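Local coordinates for E3 ubiquitin-protein ligase RNF31 (Mus musculus, PDB 5Y3T) that probably acts as the E3 ligase subunit of the linear-ubiquitin assembly complex, its paired UBA domains binding the ubiquitin-like domains of HOIL-1L and SHARPIN, at residues Arg98-Val102 against Ser116-Phe121; Val57-Ala61 against Ala90-Val95; Val53-Ala58 against Ala76-Trp80. The contacts are given in a common frame with arbitrary orientation. Residues are numbered along the deposited sequence.

From the N terminus, contacts 3 and 2 start on the same stretch of helix 42-64, sharing Val57 and Ala58. Contact 3 closes first, bringing helix 73-82 across Val53-Ala58 after 17 intervening residues; contact 2 closes next, bringing helix 87-107 against Val57-Ala61. Their centres lie about 6 Å apart, and Ala79 joins them directly, its CB 3.1 Å from Ala90 O. Together they draw three helices into a bundle consistent with one UBA unit. Contact 1 follows in series, closing a loop of 13 residues between Arg98-Val102 and Ser116-Phe121. Contacts 2 and 1, centres about 14 Å apart, use the earlier and later parts of helix 87-107, consistent with a helix shared by the paired UBA domains.

Contact 1: Arg98-Val102 against Ser116-Phe121; sequences RRRKV and SLQALF
This is a helix-helix contact consistent with the second UBA-like three-helix bundle of the HOIP pair: Arg98-Val102, in the middle of helix 87-107, faces Ser116-Phe121 at the start of the short helix 116-122. Both backbones are helical, with phi/psi near -65/-42. The local axes approach to 10.8 Å at a signed crossing angle of 126°, so the N-to-C directions run obliquely antiparallel. The register follows: Val102 CA lies 6.7 Å from Ser116 CA, and Arg98 CA 7.9 Å from Leu120 CA. About 309 Å² is buried, both sides summed.

Apolar packing centres on Val102 (chi1 t), whose CG2 meets Leu117 CD2 at 3.6 Å and Leu120 CD1 at 3.7 Å; both leucines are mt. Lys101 CB adds a touch on Leu120 CD1 at 4.0 Å, while Lys101 NZ leads away to hydrogen-bond Gly125 O. Ala130 of helix 127-145 also packs on Leu120, linking the third helix of the bundle.

Arg98 brings its charged end alongside, without a hydrogen bond to the second segment. With chi1 t and chi2 p, that end reaches the second helix, but its main partners lie elsewhere: a salt bridge to Glu75, a hydrogen bond to Ala70 O and a cation-pi contact with Phe71. One guanidinium face covers Leu120 CB, Phe121 N and Leu117 O, with Arg98 NH1 3.8 Å from Phe121 N and Arg98 NH2 3.6 Å from Leu117 O.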
loop_
_atom_site.group_PDB
_atom_site.type_symbol
_atom_site.label_atom_id
_atom_site.label_comp_id
_atom_site.label_asym_id
_atom_site.label_seq_id
_atom_site.Cartn_x
_atom_site.Cartn_y
_atom_site.Cartn_z
ATOM N N ARG B 98 -11.119 -4.607 0.377
ATOM C CA ARG B 98 -12.151 -4.637 -0.639
ATOM C C ARG B 98 -13.185 -3.528 -0.469
ATOM O O ARG B 98 -13.610 -2.959 -1.456
ATOM C CB ARG B 98 -12.860 -5.972 -0.606
ATOM C CG ARG B 98 -13.967 -6.090 -1.639
ATOM C CD ARG B 98 -13.452 -6.421 -3.051
ATOM N NE ARG B 98 -14.562 -7.182 -3.544
ATOM C CZ ARG B 98 -14.592 -8.455 -3.908
ATOM N NH1 ARG B 98 -13.515 -9.209 -4.101
ATOM N NH2 ARG B 98 -15.771 -8.936 -4.200
ATOM N N ARG B 99 -13.627 -3.279 0.769
ATOM C CA ARG B 99 -14.452 -2.109 1.104
ATOM C C ARG B 99 -13.860 -0.797 0.612
ATOM O O ARG B 99 -14.570 0.029 0.038
ATOM C CB ARG B 99 -14.714 -1.997 2.615
ATOM C CG ARG B 99 -15.893 -1.097 2.941
ATOM C CD ARG B 99 -16.072 -0.857 4.432
ATOM N NE ARG B 99 -16.574 -2.057 5.079
ATOM C CZ ARG B 99 -16.056 -2.665 6.152
ATOM N NH1 ARG B 99 -14.970 -2.210 6.798
ATOM N NH2 ARG B 99 -16.642 -3.767 6.592
ATOM N N ARG B 100 -12.569 -0.610 0.834
ATOM C CA ARG B 100 -11.894 0.618 0.460
ATOM C C ARG B 100 -11.878 0.772 -1.060
ATOM O O ARG B 100 -11.986 1.896 -1.614
ATOM C CB ARG B 100 -10.472 0.600 1.055
ATOM C CG ARG B 100 -9.614 1.817 0.752
ATOM C CD ARG B 100 -8.237 1.789 1.399
ATOM N NE ARG B 100 -7.510 0.530 1.243
ATOM C CZ ARG B 100 -6.886 0.116 0.127
ATOM N NH1 ARG B 100 -6.904 0.834 -1.015
ATOM N NH2 ARG B 100 -6.250 -1.056 0.146
ATOM N N LYS B 101 -11.723 -0.354 -1.750
ATOM C CA LYS B 101 -11.631 -0.314 -3.193
ATOM C C LYS B 101 -12.998 -0.078 -3.840
ATOM O O LYS B 101 -13.078 0.600 -4.828
ATOM C CB LYS B 101 -10.946 -1.556 -3.716
ATOM C CG LYS B 101 -9.486 -1.579 -3.343
ATOM C CD LYS B 101 -8.837 -2.899 -3.670
ATOM C CE LYS B 101 -7.505 -3.111 -2.948
ATOM N NZ LYS B 101 -7.154 -4.550 -3.042
ATOM N N VAL B 102 -14.059 -0.597 -3.251
ATOM C CA VAL B 102 -15.411 -0.357 -3.728
ATOM C C VAL B 102 -15.812 1.100 -3.533
ATOM O O VAL B 102 -16.470 1.694 -4.395
ATOM C CB VAL B 102 -16.413 -1.341 -3.060
ATOM C CG1 VAL B 102 -17.874 -0.849 -3.126
ATOM C CG2 VAL B 102 -16.237 -2.734 -3.685
ATOM N N SER B 116 -18.742 -3.412 -10.081
ATOM C CA SER B 116 -17.483 -3.254 -9.356
ATOM C C SER B 116 -17.080 -4.514 -8.559
ATOM O O SER B 116 -15.912 -4.937 -8.616
ATOM C CB SER B 116 -17.542 -2.030 -8.451
ATOM O OG SER B 116 -18.470 -2.194 -7.393
ATOM N N LEU B 117 -18.055 -5.137 -7.902
ATOM C CA LEU B 117 -17.825 -6.348 -7.108
ATOM C C LEU B 117 -17.317 -7.484 -7.974
ATOM O O LEU B 117 -16.319 -8.140 -7.622
ATOM C CB LEU B 117 -19.077 -6.783 -6.327
ATOM C CG LEU B 117 -19.797 -5.740 -5.472
ATOM C CD1 LEU B 117 -20.885 -6.406 -4.646
ATOM C CD2 LEU B 117 -18.825 -4.998 -4.576
ATOM N N GLN B 118 -17.938 -7.669 -9.126
ATOM C CA GLN B 118 -17.545 -8.743 -10.068
ATOM C C GLN B 118 -16.163 -8.483 -10.652
ATOM O O GLN B 118 -15.363 -9.400 -10.706
ATOM C CB GLN B 118 -18.559 -8.914 -11.202
ATOM C CG GLN B 118 -19.933 -9.403 -10.739
ATOM C CD GLN B 118 -20.722 -8.372 -9.913
ATOM O OE1 GLN B 118 -20.419 -7.170 -9.938
ATOM N NE2 GLN B 118 -21.722 -8.840 -9.162
ATOM N N ALA B 119 -15.880 -7.228 -11.043
ATOM C CA ALA B 119 -14.554 -6.841 -11.587
ATOM C C ALA B 119 -13.401 -6.885 -10.582
ATOM O O ALA B 119 -12.271 -7.173 -10.963
ATOM C CB ALA B 119 -14.618 -5.447 -12.192
ATOM N N LEU B 120 -13.677 -6.549 -9.319
ATOM C CA LEU B 120 -12.679 -6.683 -8.283
ATOM C C LEU B 120 -12.348 -8.153 -8.036
ATOM O O LEU B 120 -11.180 -8.518 -7.957
ATOM C CB LEU B 120 -13.098 -5.953 -6.984
ATOM C CG LEU B 120 -12.861 -4.445 -7.050
ATOM C CD1 LEU B 120 -13.477 -3.734 -5.874
ATOM C CD2 LEU B 120 -11.376 -4.101 -7.173
ATOM N N PHE B 121 -13.367 -8.987 -7.924
ATOM C CA PHE B 121 -13.163 -10.452 -7.818
ATOM C C PHE B 121 -12.414 -10.988 -9.035
ATOM O O PHE B 121 -11.395 -11.708 -8.896
ATOM C CB PHE B 121 -14.509 -11.209 -7.631
ATOM C CG PHE B 121 -14.367 -12.705 -7.619
ATOM C CD1 PHE B 121 -13.846 -13.360 -6.515
ATOM C CD2 PHE B 121 -14.706 -13.463 -8.739
ATOM C CE1 PHE B 121 -13.688 -14.747 -6.519
ATOM C CE2 PHE B 121 -14.535 -14.843 -8.751
ATOM C CZ PHE B 121 -14.041 -15.487 -7.641
#

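Contact 2: Val57-Ala61 against Ala90-Val95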
loop_
_atom_site.group_PDB
_atom_site.type_symbol
_atom_site.label_atom_id
_atom_site.label_comp_id
_atom_site.label_asym_id
_atom_site.label_seq_id
_atom_site.Cartn_x
_atom_site.Cartn_y
_atom_site.Cartn_z
ATOM N N VAL B 57 -9.960 -17.755 4.942
ATOM C CA VAL B 57 -9.899 -16.277 4.978
ATOM C C VAL B 57 -10.976 -15.647 4.083
ATOM O O VAL B 57 -11.662 -14.699 4.514
ATOM C CB VAL B 57 -8.476 -15.781 4.644
ATOM C CG1 VAL B 57 -8.409 -14.269 4.422
ATOM C CG2 VAL B 57 -7.503 -16.189 5.745
ATOM N N ALA B 58 -11.152 -16.205 2.872
ATOM C CA ALA B 58 -12.155 -15.721 1.894
ATOM C C ALA B 58 -13.595 -15.943 2.308
ATOM O O ALA B 58 -14.444 -15.045 2.144
ATOM C CB ALA B 58 -11.919 -16.320 0.498
ATOM N N GLU B 59 -13.894 -17.124 2.823
ATOM C CA GLU B 59 -15.265 -17.401 3.321
ATOM C C GLU B 59 -15.605 -16.545 4.535
ATOM O O GLU B 59 -16.684 -15.957 4.570
ATOM C CB GLU B 59 -15.611 -18.911 3.536
ATOM C CG GLU B 59 -14.680 -19.775 4.383
ATOM C CD GLU B 59 -14.857 -21.284 4.124
ATOM O OE1 GLU B 59 -16.004 -21.732 3.860
ATOM O OE2 GLU B 59 -13.847 -22.035 4.178
ATOM N N LEU B 60 -14.694 -16.421 5.488
ATOM C CA LEU B 60 -14.927 -15.549 6.673
ATOM C C LEU B 60 -15.023 -14.090 6.271
ATOM O O LEU B 60 -15.880 -13.366 6.783
ATOM C CB LEU B 60 -13.829 -15.717 7.733
ATOM C CG LEU B 60 -13.605 -17.105 8.330
ATOM C CD1 LEU B 60 -12.421 -17.076 9.281
ATOM C CD2 LEU B 60 -14.846 -17.651 9.025
ATOM N N ALA B 61 -14.193 -13.655 5.322
ATOM C CA ALA B 61 -14.394 -12.324 4.759
ATOM C C ALA B 61 -15.849 -12.116 4.230
ATOM O O ALA B 61 -16.527 -11.128 4.583
ATOM C CB ALA B 61 -13.378 -12.086 3.668
ATOM N N ALA B 90 -6.273 -10.761 9.351
ATOM C CA ALA B 90 -6.181 -11.016 7.939
ATOM C C ALA B 90 -7.545 -10.925 7.335
ATOM O O ALA B 90 -7.712 -10.420 6.223
ATOM C CB ALA B 90 -5.586 -12.402 7.717
ATOM N N VAL B 91 -8.515 -11.422 8.096
ATOM C CA VAL B 91 -9.912 -11.341 7.739
ATOM C C VAL B 91 -10.359 -9.895 7.761
ATOM O O VAL B 91 -11.063 -9.476 6.845
ATOM C CB VAL B 91 -10.808 -12.219 8.674
ATOM C CG1 VAL B 91 -12.296 -11.877 8.520
ATOM C CG2 VAL B 91 -10.589 -13.700 8.368
ATOM N N GLU B 92 -9.971 -9.156 8.796
ATOM C CA GLU B 92 -10.305 -7.737 8.937
ATOM C C GLU B 92 -9.825 -6.989 7.724
ATOM O O GLU B 92 -10.607 -6.249 7.123
ATOM C CB GLU B 92 -9.633 -7.087 10.185
ATOM C CG GLU B 92 -10.465 -6.869 11.463
ATOM C CD GLU B 92 -9.599 -6.722 12.765
ATOM O OE1 GLU B 92 -8.393 -6.338 12.753
ATOM O OE2 GLU B 92 -10.130 -7.022 13.850
ATOM N N GLU B 93 -8.538 -7.164 7.383
ATOM C CA GLU B 93 -7.928 -6.452 6.248
ATOM C C GLU B 93 -8.425 -6.912 4.901
ATOM O O GLU B 93 -8.450 -6.128 3.964
ATOM C CB GLU B 93 -6.371 -6.544 6.262
ATOM C CG GLU B 93 -5.736 -5.807 7.446
ATOM C CD GLU B 93 -6.323 -4.400 7.722
ATOM O OE1 GLU B 93 -6.234 -3.542 6.836
ATOM O OE2 GLU B 93 -6.847 -4.130 8.821
ATOM N N CYS B 94 -8.749 -8.201 4.747
ATOM C CA CYS B 94 -9.280 -8.684 3.458
ATOM C C CYS B 94 -10.604 -7.933 3.101
ATOM O O CYS B 94 -10.788 -7.387 1.995
ATOM C CB CYS B 94 -9.450 -10.184 3.528
ATOM S SG CYS B 94 -10.070 -10.931 2.028
ATOM N N VAL B 95 -11.460 -7.852 4.112
ATOM C CA VAL B 95 -12.717 -7.100 4.110
ATOM C C VAL B 95 -12.487 -5.613 3.902
ATOM O O VAL B 95 -13.167 -4.979 3.073
ATOM C CB VAL B 95 -13.436 -7.306 5.468
ATOM C CG1 VAL B 95 -14.573 -6.302 5.716
ATOM C CG2 VAL B 95 -13.932 -8.743 5.571
#
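Three valines, all with chi1 t (166-170°), set the shape of this buried junction between helix 42-64 and helix 87-107, consistent with the first and third helices of a UBA-type bundle. The local axes pass 9.0 Å apart at a signed crossing angle of -64°, and the closest CA pair, Ala61 with Val91, is only 5.5 Å apart.

Val91 has the largest area covered by the other segment (70 Å²). Its t rotamer turns Val91 CG2 to Leu60 CB (3.9 Å) and Val57 O (4.1 Å), while Val91 CG1 lies 4.1 Å from Ala61 N, so both methyls press on the facing helix. Val57 returns the contact with CG1, 4.3 Å from both Ala90 O and Cys94 CB. Cys94, also t, places SG 3.9 Å from Ala61 CB. Val95 brings CG2 to 3.7 Å from Ala61 O and 3.9 Å from Ala61 CB. Leu60 (mt) meets Val91 CG2 with both CB and CD1, each at 3.9 Å.

Phe71, from the loop before helix 73-82, touches Ala58, Ala61 and Cys94. Methyl and thiol groups pack against each other and against backbone atoms of the facing helix, so the 304 Å² interface depends on van der Waals fit and burial.

Contact 3: Val53-Ala58 against Ala76-Trp80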
loop_
_atom_site.group_PDB
_atom_site.type_symbol
_atom_site.label_atom_id
_atom_site.label_comp_id
_atom_site.label_asym_id
_atom_site.label_seq_id
_atom_site.Cartn_x
_atom_site.Cartn_y
_atom_site.Cartn_z
ATOM N N VAL B 53 -6.040 -22.551 4.520
ATOM C CA VAL B 53 -6.116 -21.300 5.283
ATOM C C VAL B 53 -6.650 -20.152 4.431
ATOM O O VAL B 53 -7.558 -19.478 4.869
ATOM C CB VAL B 53 -4.773 -20.895 5.903
ATOM C CG1 VAL B 53 -4.919 -19.576 6.652
ATOM C CG2 VAL B 53 -4.255 -22.012 6.819
ATOM N N LEU B 54 -6.161 -19.979 3.199
ATOM C CA LEU B 54 -6.646 -18.872 2.323
ATOM C C LEU B 54 -8.096 -19.046 1.952
ATOM O O LEU B 54 -8.863 -18.071 1.921
ATOM C CB LEU B 54 -5.739 -18.674 1.089
ATOM C CG LEU B 54 -4.258 -18.381 1.467
ATOM C CD1 LEU B 54 -3.284 -18.258 0.301
ATOM C CD2 LEU B 54 -4.172 -17.132 2.325
ATOM N N GLU B 55 -8.497 -20.305 1.747
ATOM C CA GLU B 55 -9.893 -20.657 1.517
ATOM C C GLU B 55 -10.767 -20.164 2.687
ATOM O O GLU B 55 -11.842 -19.600 2.463
ATOM C CB GLU B 55 -9.973 -22.173 1.263
ATOM C CG GLU B 55 -11.322 -22.836 0.963
ATOM C CD GLU B 55 -11.150 -24.350 0.688
ATOM O OE1 GLU B 55 -11.664 -25.213 1.462
ATOM O OE2 GLU B 55 -10.453 -24.681 -0.298
ATOM N N MET B 56 -10.273 -20.322 3.919
ATOM C CA MET B 56 -10.998 -19.933 5.136
ATOM C C MET B 56 -11.071 -18.423 5.259
ATOM O O MET B 56 -12.116 -17.869 5.625
ATOM C CB MET B 56 -10.317 -20.548 6.389
ATOM C CG MET B 56 -10.840 -20.100 7.779
ATOM S SD MET B 56 -10.270 -21.118 9.186
ATOM C CE MET B 56 -8.498 -21.086 8.878
ATOM N N VAL B 57 -9.960 -17.755 4.942
ATOM C CA VAL B 57 -9.899 -16.277 4.978
ATOM C C VAL B 57 -10.976 -15.647 4.083
ATOM O O VAL B 57 -11.662 -14.699 4.514
ATOM C CB VAL B 57 -8.476 -15.781 4.644
ATOM C CG1 VAL B 57 -8.409 -14.269 4.422
ATOM C CG2 VAL B 57 -7.503 -16.189 5.745
ATOM N N ALA B 58 -11.152 -16.205 2.872
ATOM C CA ALA B 58 -12.155 -15.721 1.894
ATOM C C ALA B 58 -13.595 -15.943 2.308
ATOM O O ALA B 58 -14.444 -15.045 2.144
ATOM C CB ALA B 58 -11.919 -16.320 0.498
ATOM N N ALA B 76 -7.187 -12.780 -0.314
ATOM C CA ALA B 76 -7.037 -13.469 0.954
ATOM C C ALA B 76 -5.572 -13.549 1.305
ATOM O O ALA B 76 -5.216 -13.286 2.458
ATOM C CB ALA B 76 -7.641 -14.873 0.878
ATOM N N ARG B 77 -4.752 -13.899 0.305
ATOM C CA ARG B 77 -3.312 -14.106 0.442
ATOM C C ARG B 77 -2.644 -12.825 0.847
ATOM O O ARG B 77 -1.836 -12.796 1.784
ATOM C CB ARG B 77 -2.682 -14.600 -0.899
ATOM C CG ARG B 77 -1.179 -14.877 -0.900
ATOM C CD ARG B 77 -0.632 -15.334 -2.270
ATOM N NE ARG B 77 0.849 -15.491 -2.262
ATOM C CZ ARG B 77 1.775 -14.544 -2.565
ATOM N NH1 ARG B 77 1.431 -13.303 -2.939
ATOM N NH2 ARG B 77 3.089 -14.823 -2.495
ATOM N N LYS B 78 -2.974 -11.762 0.136
ATOM C CA LYS B 78 -2.361 -10.465 0.387
ATOM C C LYS B 78 -2.635 -10.053 1.858
ATOM O O LYS B 78 -1.716 -9.654 2.563
ATOM C CB LYS B 78 -2.896 -9.462 -0.623
ATOM C CG LYS B 78 -2.275 -8.075 -0.583
ATOM C CD LYS B 78 -2.545 -7.275 -1.876
ATOM C CE LYS B 78 -3.906 -7.512 -2.597
ATOM N NZ LYS B 78 -5.176 -7.114 -1.895
ATOM N N ALA B 79 -3.867 -10.265 2.329
ATOM C CA ALA B 79 -4.252 -9.938 3.719
ATOM C C ALA B 79 -3.566 -10.838 4.758
ATOM O O ALA B 79 -2.972 -10.362 5.715
ATOM C CB ALA B 79 -5.768 -9.977 3.878
ATOM N N TRP B 80 -3.671 -12.141 4.566
ATOM C CA TRP B 80 -2.913 -13.119 5.343
ATOM C C TRP B 80 -1.450 -12.701 5.513
ATOM O O TRP B 80 -0.910 -12.660 6.602
ATOM C CB TRP B 80 -3.061 -14.485 4.669
ATOM C CG TRP B 80 -2.039 -15.503 5.024
ATOM C CD1 TRP B 80 -0.905 -15.863 4.317
ATOM C CD2 TRP B 80 -2.074 -16.330 6.145
ATOM N NE1 TRP B 80 -0.215 -16.870 4.968
ATOM C CE2 TRP B 80 -0.917 -17.171 6.095
ATOM C CE3 TRP B 80 -2.965 -16.458 7.189
ATOM C CZ2 TRP B 80 -0.652 -18.075 7.037
ATOM C CZ3 TRP B 80 -2.708 -17.340 8.104
ATOM C CH2 TRP B 80 -1.549 -18.151 8.049
#
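Helix 42-64 and helix 73-82, consistent with the first two helices of a UBA three-helix bundle, meet here almost at right angles: the local axes are 9.2 Å apart with a signed crossing angle of 99°. The contact buries 328 Å² in total, and its nearest CA pair is Leu54 with Ala76, at 5.6 Å.

Val53 comes first, its CA-to-CB bond pointing toward the other helix. Its CG1 sits over a face of the Trp80 indole, 3.9 Å from the six-membered ring centroid and 29° off the ring normal, which defines a CH-pi contact; the nearest ring atom, Trp80 CZ3, is 3.5 Å from Val53 CG1. Tyr36 of helix 27-37 and Trp80 meet edge-to-face, which ties the crossing to the preceding helix; Trp45, earlier on helix 42-64, touches both Val53 and Trp80.

Leu54, in the mt rotamer, buries the most area of any residue here. Its CD2 is 3.7 Å from both Trp80 CB and Arg77 CA, while Leu54 CD1 reaches Arg77 CB at 3.9 Å. The Arg77 guanidinium leads away to a salt bridge with Glu29.

One turn on, the CA-to-CB bond of Val57 points toward the other helix, and Val57 CG1 lies 3.7 Å from Ala76 CB. Ala58 ends the walk through its backbone, Ala58 N lying 4.3 Å from Ala76 CB. The small Ala76 side chain permits the close approach: besides these contacts, Ala76 CB is 3.6 Å from Leu54 O, the carbonyl that accepts the helical hydrogen bond from Ala58 N at 3.1 Å.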